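ATP-dependent CLP protease, putative (Plasmodium falciparum, PDB 2F6I) probably hydrolyses proteins to small peptides with ATP and magnesium, as a ClpP-type serine protease of peptidase family S14 whose catalytic domain is the chain described here. Local coordinates at residues F35-K39 and R40-L44; G80-N83 and E84-I88; R123-L126 and P127-I131. All coordinates share one frame; numbering follows the deposited sequence.

Contact 1. Residues F35-K39 and R40-L44; sequences FFFKK and RIIYL
The oxygen Phe36 O accepts two backbone bonds: Ile41 N donates to it at 2.8 Å, and Lys39 N reaches it from the opposite face of the carbonyl plane. Beside it, Arg40 N donates to Phe37 O at 2.9 Å. The two bonds from Arg40 and Ile41 make a Schellman motif, with Arg40, at its positive phi of 68°, as the C-prime residue that ends helix 30-37 and turns the chain into strand 41-44, an outermost strand of the chain's parallel sheet. Across this turn the Phe36 ring receives Tyr43 edge-to-face, the planes at 68° and the centroids 5.7 Å apart. The phenol OH of Tyr43 lies over one face, offset toward the rim, while Phe35 CD1 sits over the other. At the ring's edge Ile41 CD1 comes within 3.9 Å of Phe36 CD2. Phe37, its CG anti to the backbone N (chi1 -175°), runs alongside Ile42, whose CG1 meets the ring edge in plane, 4.0 Å from Phe37 CD2. The bent Arg40 chain leads away to the side taken by Phe37 and Ile42, where NH1 bonds Ser97 OG. Lys39 NZ bonds Asn65 OD1 of a second subunit; Phe36 and Tyr43 pack on Ser58 and Leu61 of that subunit.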
ATOM      1  N   PHE C  35      11.076 -31.548 -24.883  1.00 44.57           N
ATOM      2  CA  PHE C  35      11.432 -32.189 -26.140  1.00 45.05           C
ATOM      3  C   PHE C  35      12.846 -31.805 -26.564  1.00 45.47           C
ATOM      4  O   PHE C  35      13.560 -32.612 -27.156  1.00 45.71           O
ATOM      5  CB  PHE C  35      10.425 -31.809 -27.229  1.00 45.76           C
ATOM      6  CG  PHE C  35      10.890 -32.119 -28.625  1.00 47.41           C
ATOM      7  CD1 PHE C  35      11.668 -31.203 -29.334  1.00 46.83           C
ATOM      8  CD2 PHE C  35      10.561 -33.327 -29.230  1.00 47.31           C
ATOM      9  CE1 PHE C  35      12.110 -31.487 -30.622  1.00 46.31           C
ATOM     10  CE2 PHE C  35      11.000 -33.622 -30.522  1.00 45.78           C
ATOM     11  CZ  PHE C  35      11.775 -32.700 -31.217  1.00 45.43           C
ATOM     12  N   PHE C  36      13.247 -30.572 -26.270  1.00 44.16           N
ATOM     13  CA  PHE C  36      14.588 -30.131 -26.620  1.00 45.38           C
ATOM     14  C   PHE C  36      15.587 -30.660 -25.609  1.00 46.00           C
ATOM     15  O   PHE C  36      16.715 -31.006 -25.960  1.00 45.90           O
ATOM     16  CB  PHE C  36      14.667 -28.605 -26.682  1.00 45.21           C
ATOM     17  CG  PHE C  36      14.134 -28.030 -27.959  1.00 46.24           C
ATOM     18  CD1 PHE C  36      12.952 -27.301 -27.972  1.00 46.76           C
ATOM     19  CD2 PHE C  36      14.805 -28.241 -29.158  1.00 47.32           C
ATOM     20  CE1 PHE C  36      12.445 -26.789 -29.166  1.00 48.20           C
ATOM     21  CE2 PHE C  36      14.308 -27.736 -30.353  1.00 48.53           C
ATOM     22  CZ  PHE C  36      13.124 -27.009 -30.358  1.00 48.37           C
ATOM     23  N   PHE C  37      15.166 -30.730 -24.351  1.00 46.49           N
ATOM     24  CA  PHE C  37      16.032 -31.231 -23.298  1.00 46.49           C
ATOM     25  C   PHE C  37      16.439 -32.672 -23.602  1.00 47.71           C
ATOM     26  O   PHE C  37      17.600 -33.044 -23.438  1.00 46.23           O
ATOM     27  CB  PHE C  37      15.318 -31.172 -21.948  1.00 45.47           C
ATOM     28  CG  PHE C  37      16.190 -31.556 -20.788  1.00 46.10           C
ATOM     29  CD1 PHE C  37      15.797 -32.559 -19.910  1.00 47.30           C
ATOM     30  CD2 PHE C  37      17.403 -30.909 -20.569  1.00 46.44           C
ATOM     31  CE1 PHE C  37      16.602 -32.913 -18.825  1.00 48.20           C
ATOM     32  CE2 PHE C  37      18.213 -31.253 -19.489  1.00 47.37           C
ATOM     33  CZ  PHE C  37      17.812 -32.257 -18.615  1.00 47.19           C
ATOM     34  N   LYS C  38      15.481 -33.478 -24.050  1.00 48.14           N
ATOM     35  CA  LYS C  38      15.756 -34.872 -24.375  1.00 51.05           C
ATOM     36  C   LYS C  38      16.698 -34.983 -25.572  1.00 51.06           C
ATOM     37  O   LYS C  38      17.239 -36.055 -25.848  1.00 49.89           O
ATOM     38  CB  LYS C  38      14.449 -35.625 -24.655  1.00 53.72           C
ATOM     39  CG  LYS C  38      13.563 -35.803 -23.421  1.00 57.43           C
ATOM     40  CD  LYS C  38      12.255 -36.518 -23.759  1.00 61.00           C
ATOM     41  CE  LYS C  38      11.357 -36.655 -22.528  1.00 64.68           C
ATOM     42  NZ  LYS C  38      10.029 -37.273 -22.843  1.00 64.10           N
ATOM     43  N   LYS C  39      16.894 -33.871 -26.277  1.00 50.41           N
ATOM     44  CA  LYS C  39      17.788 -33.840 -27.431  1.00 50.48           C
ATOM     45  C   LYS C  39      19.092 -33.129 -27.088  1.00 49.25           C
ATOM     46  O   LYS C  39      19.823 -32.691 -27.976  1.00 47.39           O
ATOM     47  CB  LYS C  39      17.128 -33.133 -28.616  1.00 52.30           C
ATOM     48  CG  LYS C  39      16.125 -33.972 -29.377  1.00 55.59           C
ATOM     49  CD  LYS C  39      15.765 -33.288 -30.685  1.00 59.82           C
ATOM     50  CE  LYS C  39      15.036 -34.232 -31.631  1.00 63.92           C
ATOM     51  NZ  LYS C  39      14.951 -33.663 -33.012  1.00 64.65           N
ATOM     52  N   ARG C  40      19.370 -33.009 -25.792  1.00 48.53           N
ATOM     53  CA  ARG C  40      20.585 -32.364 -25.311  1.00 47.12           C
ATOM     54  C   ARG C  40      20.605 -30.868 -25.589  1.00 46.89           C
ATOM     55  O   ARG C  40      21.673 -30.264 -25.689  1.00 48.44           O
ATOM     56  CB  ARG C  40      21.810 -33.006 -25.958  1.00 46.68           C
ATOM     57  CG  ARG C  40      21.920 -34.494 -25.732  1.00 46.22           C
ATOM     58  CD  ARG C  40      23.321 -34.843 -25.279  1.00 46.14           C
ATOM     59  NE  ARG C  40      23.276 -35.644 -24.067  1.00 46.34           N
ATOM     60  CZ  ARG C  40      24.231 -35.662 -23.149  1.00 47.45           C
ATOM     61  NH1 ARG C  40      25.317 -34.918 -23.297  1.00 47.00           N
ATOM     62  NH2 ARG C  40      24.094 -36.421 -22.074  1.00 50.52           N
ATOM     63  N   ILE C  41      19.430 -30.267 -25.707  1.00 45.73           N
ATOM     64  CA  ILE C  41      19.340 -28.842 -25.983  1.00 45.01           C
ATOM     65  C   ILE C  41      18.727 -28.093 -24.803  1.00 45.14           C
ATOM     66  O   ILE C  41      17.620 -28.393 -24.367  1.00 46.27           O
ATOM     67  CB  ILE C  41      18.522 -28.604 -27.268  1.00 43.59           C
ATOM     68  CG1 ILE C  41      19.204 -29.329 -28.433  1.00 43.09           C
ATOM     69  CG2 ILE C  41      18.405 -27.114 -27.556  1.00 42.47           C
ATOM     70  CD1 ILE C  41      18.479 -29.226 -29.758  1.00 43.50           C
ATOM     71  N   ILE C  42      19.466 -27.118 -24.288  1.00 46.13           N
ATOM     72  CA  ILE C  42      19.023 -26.331 -23.144  1.00 46.43           C
ATOM     73  C   ILE C  42      18.948 -24.843 -23.455  1.00 47.16           C
ATOM     74  O   ILE C  42      19.678 -24.333 -24.307  1.00 46.72           O
ATOM     75  CB  ILE C  42      19.983 -26.514 -21.944  1.00 47.66           C
ATOM     76  CG1 ILE C  42      19.927 -27.955 -21.447  1.00 47.70           C
ATOM     77  CG2 ILE C  42      19.615 -25.552 -20.819  1.00 48.58           C
ATOM     78  CD1 ILE C  42      20.856 -28.222 -20.282  1.00 50.32           C
ATOM     79  N   TYR C  43      18.061 -24.151 -22.748  1.00 47.56           N
ATOM     80  CA  TYR C  43      17.899 -22.718 -22.921  1.00 48.47           C
ATOM     81  C   TYR C  43      18.296 -21.965 -21.658  1.00 49.40           C
ATOM     82  O   TYR C  43      17.873 -22.308 -20.556  1.00 50.81           O
ATOM     83  CB  TYR C  43      16.449 -22.364 -23.261  1.00 47.49           C
ATOM     84  CG  TYR C  43      15.983 -22.834 -24.616  1.00 48.80           C
ATOM     85  CD1 TYR C  43      15.777 -24.187 -24.874  1.00 48.90           C
ATOM     86  CD2 TYR C  43      15.739 -21.922 -25.642  1.00 48.55           C
ATOM     87  CE1 TYR C  43      15.337 -24.620 -26.120  1.00 49.11           C
ATOM     88  CE2 TYR C  43      15.301 -22.344 -26.891  1.00 49.39           C
ATOM     89  CZ  TYR C  43      15.102 -23.694 -27.123  1.00 49.77           C
ATOM     90  OH  TYR C  43      14.671 -24.120 -28.358  1.00 51.52           O
ATOM     91  N   LEU C  44      19.133 -20.951 -21.830  1.00 49.20           N
ATOM     92  CA  LEU C  44      19.563 -20.100 -20.733  1.00 49.58           C
ATOM     93  C   LEU C  44      19.033 -18.749 -21.179  1.00 51.39           C
ATOM     94  O   LEU C  44      19.786 -17.881 -21.617  1.00 51.37           O
ATOM     95  CB  LEU C  44      21.090 -20.078 -20.623  1.00 48.53           C
ATOM     96  CG  LEU C  44      21.699 -19.118 -19.594  1.00 50.15           C
ATOM     97  CD1 LEU C  44      21.088 -19.359 -18.230  1.00 51.39           C
ATOM     98  CD2 LEU C  44      23.208 -19.311 -19.542  1.00 50.51           C
TER

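Contact 2. Residues G80-N83 and E84-I88; sequences GSIN and EGLAI
Asn83, Glu84 and Ile82 bury much of the surface in this first turn of helix 82-94, and Glu84 meets Ser81 through both backbone and side chain. Glu84 N donates to Ser81 OG at 3.3 Å along a nearly straight line, 172° at the hydrogen. The serine chi1 of 170° places OG beside the carbonyl carbon, toward the N-H of Glu84. Glu84 CG also lies against this oxygen, 3.4 Å from Ser81 OG. Ser81 is thus the N-cap of the helix in the beta-alpha-beta unit of strand 71-77, helix 82-94 and strand 99-104, and its bond occupies a backbone N-H of the first turn. The Glu84 chain bends at chi2 (-54°), and its carboxylate takes OE1 to Asn76 ND2 of a third subunit, with a long, weak ion pair from OE2 to Lys50.

Ile82 and Leu86, one helical turn apart, run alongside each other in a common direction. Ile82 CG2 touches Leu86 CD1 at 3.7 Å, beside the backbone bond from Leu86 N to Ile82 O of 2.8 Å. Ile82 also packs on Leu157 and Leu161 of helix 151-169. Asn83 contributes its carbonyl, whose oxygen Asn83 O takes Ala87 N at 3.0 Å, while its side chain packs on Leu157 and on Arg130 of the third subunit.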
ATOM      1  N   GLY C  80      23.356 -11.731 -14.228  1.00 43.16           N
ATOM      2  CA  GLY C  80      22.729 -11.688 -12.920  1.00 46.61           C
ATOM      3  C   GLY C  80      23.734 -11.797 -11.787  1.00 49.11           C
ATOM      4  O   GLY C  80      24.526 -10.882 -11.553  1.00 50.91           O
ATOM      5  N   SER C  81      23.701 -12.923 -11.084  1.00 50.54           N
ATOM      6  CA  SER C  81      24.606 -13.171  -9.965  1.00 51.38           C
ATOM      7  C   SER C  81      25.931 -13.756 -10.453  1.00 52.10           C
ATOM      8  O   SER C  81      25.946 -14.744 -11.186  1.00 51.95           O
ATOM      9  CB  SER C  81      23.952 -14.139  -8.978  1.00 50.53           C
ATOM     10  OG  SER C  81      24.882 -14.580  -8.007  1.00 54.14           O
ATOM     11  N   ILE C  82      27.041 -13.143 -10.050  1.00 51.69           N
ATOM     12  CA  ILE C  82      28.348 -13.631 -10.462  1.00 51.29           C
ATOM     13  C   ILE C  82      28.709 -14.932  -9.746  1.00 52.30           C
ATOM     14  O   ILE C  82      29.362 -15.797 -10.331  1.00 53.32           O
ATOM     15  CB  ILE C  82      29.444 -12.565 -10.230  1.00 50.79           C
ATOM     16  CG1 ILE C  82      29.223 -11.394 -11.193  1.00 50.63           C
ATOM     17  CG2 ILE C  82      30.823 -13.169 -10.455  1.00 50.20           C
ATOM     18  CD1 ILE C  82      30.292 -10.324 -11.141  1.00 51.14           C
ATOM     19  N   ASN C  83      28.284 -15.076  -8.491  1.00 52.28           N
ATOM     20  CA  ASN C  83      28.550 -16.306  -7.741  1.00 53.10           C
ATOM     21  C   ASN C  83      27.846 -17.466  -8.432  1.00 52.18           C
ATOM     22  O   ASN C  83      28.441 -18.515  -8.679  1.00 50.36           O
ATOM     23  CB  ASN C  83      28.027 -16.206  -6.306  1.00 56.06           C
ATOM     24  CG  ASN C  83      29.040 -15.611  -5.352  1.00 59.83           C
ATOM     25  OD1 ASN C  83      30.129 -16.157  -5.164  1.00 61.93           O
ATOM     26  ND2 ASN C  83      28.684 -14.485  -4.735  1.00 61.29           N
ATOM     27  N   GLU C  84      26.569 -17.269  -8.736  1.00 51.19           N
ATOM     28  CA  GLU C  84      25.780 -18.294  -9.398  1.00 51.71           C
ATOM     29  C   GLU C  84      26.301 -18.516 -10.811  1.00 50.45           C
ATOM     30  O   GLU C  84      26.150 -19.600 -11.377  1.00 48.96           O
ATOM     31  CB  GLU C  84      24.306 -17.886  -9.425  1.00 54.34           C
ATOM     32  CG  GLU C  84      23.697 -17.732  -8.037  1.00 58.54           C
ATOM     33  CD  GLU C  84      23.894 -18.972  -7.172  1.00 63.95           C
ATOM     34  OE1 GLU C  84      23.407 -20.057  -7.562  1.00 64.57           O
ATOM     35  OE2 GLU C  84      24.540 -18.864  -6.103  1.00 66.30           O
ATOM     36  N   GLY C  85      26.925 -17.485 -11.370  1.00 49.46           N
ATOM     37  CA  GLY C  85      27.472 -17.588 -12.708  1.00 48.09           C
ATOM     38  C   GLY C  85      28.723 -18.441 -12.691  1.00 48.32           C
ATOM     39  O   GLY C  85      28.886 -19.345 -13.511  1.00 48.58           O
ATOM     40  N   LEU C  86      29.612 -18.154 -11.746  1.00 47.95           N
ATOM     41  CA  LEU C  86      30.849 -18.905 -11.617  1.00 46.67           C
ATOM     42  C   LEU C  86      30.558 -20.351 -11.232  1.00 46.73           C
ATOM     43  O   LEU C  86      31.355 -21.247 -11.509  1.00 46.08           O
ATOM     44  CB  LEU C  86      31.753 -18.239 -10.580  1.00 45.96           C
ATOM     45  CG  LEU C  86      32.263 -16.872 -11.043  1.00 48.71           C
ATOM     46  CD1 LEU C  86      32.915 -16.124  -9.886  1.00 49.11           C
ATOM     47  CD2 LEU C  86      33.242 -17.065 -12.197  1.00 47.34           C
ATOM     48  N   ALA C  87      29.410 -20.574 -10.596  1.00 45.94           N
ATOM     49  CA  ALA C  87      29.014 -21.921 -10.202  1.00 44.52           C
ATOM     50  C   ALA C  87      28.667 -22.699 -11.464  1.00 44.25           C
ATOM     51  O   ALA C  87      29.069 -23.852 -11.632  1.00 42.15           O
ATOM     52  CB  ALA C  87      27.814 -21.867  -9.275  1.00 43.87           C
ATOM     53  N   ILE C  88      27.914 -22.058 -12.353  1.00 43.76           N
ATOM     54  CA  ILE C  88      27.529 -22.689 -13.605  1.00 44.94           C
ATOM     55  C   ILE C  88      28.783 -22.972 -14.427  1.00 47.32           C
ATOM     56  O   ILE C  88      28.882 -24.004 -15.092  1.00 47.57           O
ATOM     57  CB  ILE C  88      26.578 -21.787 -14.417  1.00 42.04           C
ATOM     58  CG1 ILE C  88      25.241 -21.658 -13.685  1.00 42.44           C
ATOM     59  CG2 ILE C  88      26.368 -22.362 -15.804  1.00 40.44           C
ATOM     60  CD1 ILE C  88      24.238 -20.760 -14.383  1.00 39.23           C
TER

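Contact 3. Residues R123-L126 and P127-I131; sequences RKSL and PNCRI
A type I beta turn from Leu126 to Cys129 swings the chain out of strand 123-125 and into strand 130-132, closed by a weak bond from Cys129 N to Leu126 O of 3.4 Å that is nevertheless fairly straight, 162° at the hydrogen. Pro127 sits at the second position of this turn, where its ring suits the phi required. The 3.3 Å between Pro127 CD and Leu126 CB largely follows from the peptide link; the looser approach of Leu126 CD2 to Pro127 CD, 3.9 Å, is packing proper, the two side chains crossing at an angle. The isobutyl group of Leu126 goes on to pack on Phe104 of strand 99-104, while Asn128 N donates a hydrogen bond to Asp90 OD2 of a second subunit.

On the inner side of the turn Ser125 meets Cys129. The serine hydroxyl, set anti to its own nitrogen (chi1 168°), brings Ser125 OG within 3.4 Å of Cys129 CB, with Cys129 SG farther away at 4.1 Å. The Cys129 side chain packs on Ser103 and on Val107. The methyl CD1 of Ile131 makes a looser approach to Ser125 OG at 4.3 Å, and the Ile131 side chain lies about 9 Å from that of His134, the predicted active-site residue. Ser125 OG donates to Leu126 O at 3.0 Å, tilted 29° from the carbonyl plane; Ser103 OG is a further, weak partner.

Leu126 O consequently accepts from both a hydroxyl and the turn's own N-H. The serine bond gives this buried oxygen a second, shorter partner and uses the hydroxyl's own proton, so the hydroxyl probably helps to hold Leu126 O in place at a weakly closed turn, where the chain passes from the parallel sheet to the mixed sheet.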
ATOM      1  N   ARG C 123      31.389 -21.978 -30.550  1.00 53.10           N
ATOM      2  CA  ARG C 123      30.734 -20.852 -29.898  1.00 50.01           C
ATOM      3  C   ARG C 123      30.170 -20.006 -31.028  1.00 48.91           C
ATOM      4  O   ARG C 123      30.918 -19.460 -31.839  1.00 47.31           O
ATOM      5  CB  ARG C 123      31.743 -20.047 -29.081  1.00 48.70           C
ATOM      6  CG  ARG C 123      32.441 -20.860 -27.999  1.00 48.97           C
ATOM      7  CD  ARG C 123      33.522 -20.036 -27.322  1.00 48.76           C
ATOM      8  NE  ARG C 123      34.463 -19.500 -28.301  1.00 47.31           N
ATOM      9  CZ  ARG C 123      35.404 -18.606 -28.022  1.00 47.40           C
ATOM     10  NH1 ARG C 123      35.540 -18.142 -26.786  1.00 46.21           N
ATOM     11  NH2 ARG C 123      36.201 -18.164 -28.985  1.00 47.48           N
ATOM     12  N   LYS C 124      28.846 -19.911 -31.087  1.00 48.47           N
ATOM     13  CA  LYS C 124      28.200 -19.157 -32.149  1.00 48.60           C
ATOM     14  C   LYS C 124      27.247 -18.078 -31.653  1.00 48.25           C
ATOM     15  O   LYS C 124      26.979 -17.955 -30.457  1.00 47.24           O
ATOM     16  CB  LYS C 124      27.445 -20.112 -33.074  1.00 49.06           C
ATOM     17  CG  LYS C 124      28.305 -21.225 -33.644  1.00 52.53           C
ATOM     18  CD  LYS C 124      27.504 -22.117 -34.583  1.00 55.39           C
ATOM     19  CE  LYS C 124      28.368 -23.225 -35.162  1.00 57.67           C
ATOM     20  NZ  LYS C 124      27.616 -24.071 -36.133  1.00 60.67           N
ATOM     21  N   SER C 125      26.735 -17.301 -32.599  1.00 46.94           N
ATOM     22  CA  SER C 125      25.810 -16.226 -32.297  1.00 45.83           C
ATOM     23  C   SER C 125      25.015 -15.843 -33.534  1.00 43.97           C
ATOM     24  O   SER C 125      25.553 -15.813 -34.640  1.00 43.32           O
ATOM     25  CB  SER C 125      26.574 -15.001 -31.789  1.00 47.16           C
ATOM     26  OG  SER C 125      25.737 -13.858 -31.755  1.00 46.85           O
ATOM     27  N   LEU C 126      23.727 -15.574 -33.347  1.00 41.86           N
ATOM     28  CA  LEU C 126      22.887 -15.152 -34.453  1.00 40.95           C
ATOM     29  C   LEU C 126      23.274 -13.699 -34.738  1.00 40.30           C
ATOM     30  O   LEU C 126      23.775 -13.003 -33.854  1.00 38.23           O
ATOM     31  CB  LEU C 126      21.407 -15.281 -34.079  1.00 43.24           C
ATOM     32  CG  LEU C 126      20.878 -16.721 -34.087  1.00 43.40           C
ATOM     33  CD1 LEU C 126      19.474 -16.762 -33.533  1.00 46.10           C
ATOM     34  CD2 LEU C 126      20.896 -17.263 -35.510  1.00 43.99           C
ATOM     35  N   PRO C 127      23.042 -13.226 -35.972  1.00 40.00           N
ATOM     36  CA  PRO C 127      23.347 -11.876 -36.461  1.00 41.44           C
ATOM     37  C   PRO C 127      23.008 -10.649 -35.600  1.00 43.03           C
ATOM     38  O   PRO C 127      23.867  -9.798 -35.365  1.00 41.33           O
ATOM     39  CB  PRO C 127      22.624 -11.828 -37.810  1.00 40.29           C
ATOM     40  CG  PRO C 127      22.631 -13.237 -38.253  1.00 39.25           C
ATOM     41  CD  PRO C 127      22.277 -13.971 -36.987  1.00 40.31           C
ATOM     42  N   ASN C 128      21.761 -10.553 -35.143  1.00 43.02           N
ATOM     43  CA  ASN C 128      21.318  -9.395 -34.364  1.00 43.33           C
ATOM     44  C   ASN C 128      21.599  -9.375 -32.867  1.00 42.76           C
ATOM     45  O   ASN C 128      21.234  -8.424 -32.182  1.00 44.32           O
ATOM     46  CB  ASN C 128      19.825  -9.175 -34.601  1.00 42.92           C
ATOM     47  CG  ASN C 128      19.527  -8.747 -36.025  1.00 46.30           C
ATOM     48  OD1 ASN C 128      18.666  -9.321 -36.695  1.00 44.55           O
ATOM     49  ND2 ASN C 128      20.242  -7.727 -36.494  1.00 44.84           N
ATOM     50  N   CYS C 129      22.257 -10.405 -32.356  1.00 43.42           N
ATOM     51  CA  CYS C 129      22.564 -10.464 -30.933  1.00 42.32           C
ATOM     52  C   CYS C 129      23.472  -9.318 -30.481  1.00 43.11           C
ATOM     53  O   CYS C 129      24.391  -8.912 -31.195  1.00 42.94           O
ATOM     54  CB  CYS C 129      23.226 -11.801 -30.599  1.00 42.24           C
ATOM     55  SG  CYS C 129      23.520 -12.049 -28.840  1.00 49.30           S
ATOM     56  N   ARG C 130      23.202  -8.793 -29.292  1.00 42.60           N
ATOM     57  CA  ARG C 130      24.009  -7.717 -28.732  1.00 43.46           C
ATOM     58  C   ARG C 130      24.745  -8.309 -27.539  1.00 44.22           C
ATOM     59  O   ARG C 130      24.124  -8.859 -26.630  1.00 45.89           O
ATOM     60  CB  ARG C 130      23.121  -6.551 -28.293  1.00 43.61           C
ATOM     61  CG  ARG C 130      22.285  -5.955 -29.423  1.00 46.31           C
ATOM     62  CD  ARG C 130      23.161  -5.332 -30.502  1.00 47.69           C
ATOM     63  NE  ARG C 130      23.742  -4.064 -30.070  1.00 48.84           N
ATOM     64  CZ  ARG C 130      24.691  -3.409 -30.733  1.00 49.44           C
ATOM     65  NH1 ARG C 130      25.181  -3.901 -31.864  1.00 49.49           N
ATOM     66  NH2 ARG C 130      25.143  -2.252 -30.265  1.00 49.14           N
ATOM     67  N   ILE C 131      26.069  -8.201 -27.552  1.00 44.95           N
ATOM     68  CA  ILE C 131      26.908  -8.753 -26.495  1.00 45.71           C
ATOM     69  C   ILE C 131      27.700  -7.670 -25.768  1.00 47.11           C
ATOM     70  O   ILE C 131      28.269  -6.778 -26.396  1.00 48.46           O
ATOM     71  CB  ILE C 131      27.888  -9.786 -27.090  1.00 45.97           C
ATOM     72  CG1 ILE C 131      27.100 -10.860 -27.845  1.00 47.76           C
ATOM     73  CG2 ILE C 131      28.727 -10.411 -25.996  1.00 46.29           C
ATOM     74  CD1 ILE C 131      27.960 -11.833 -28.621  1.00 47.28           C
TER

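Contacts 1, 2 and 3 follow one another along the chain without overlap, all within the Clp protease fold. The centres of contact 1 and contact 2 lie about 21 Å apart, as do those of contact 2 and contact 3. Between contact 1 and contact 3 the centres are about 19 Å apart, and none touches another. Contacts 1 and 3 share the parallel sheet, through its outermost strand 41-44 and through strand 123-125, whereas contact 2 starts the helix between strands 71-77 and 99-104, across the chain's centre from contact 3. Each contact marks a change of course between helix, strand or loop, and each reaches neighbouring subunits, so these local turns also contribute surface to the fourteen-chain assembly.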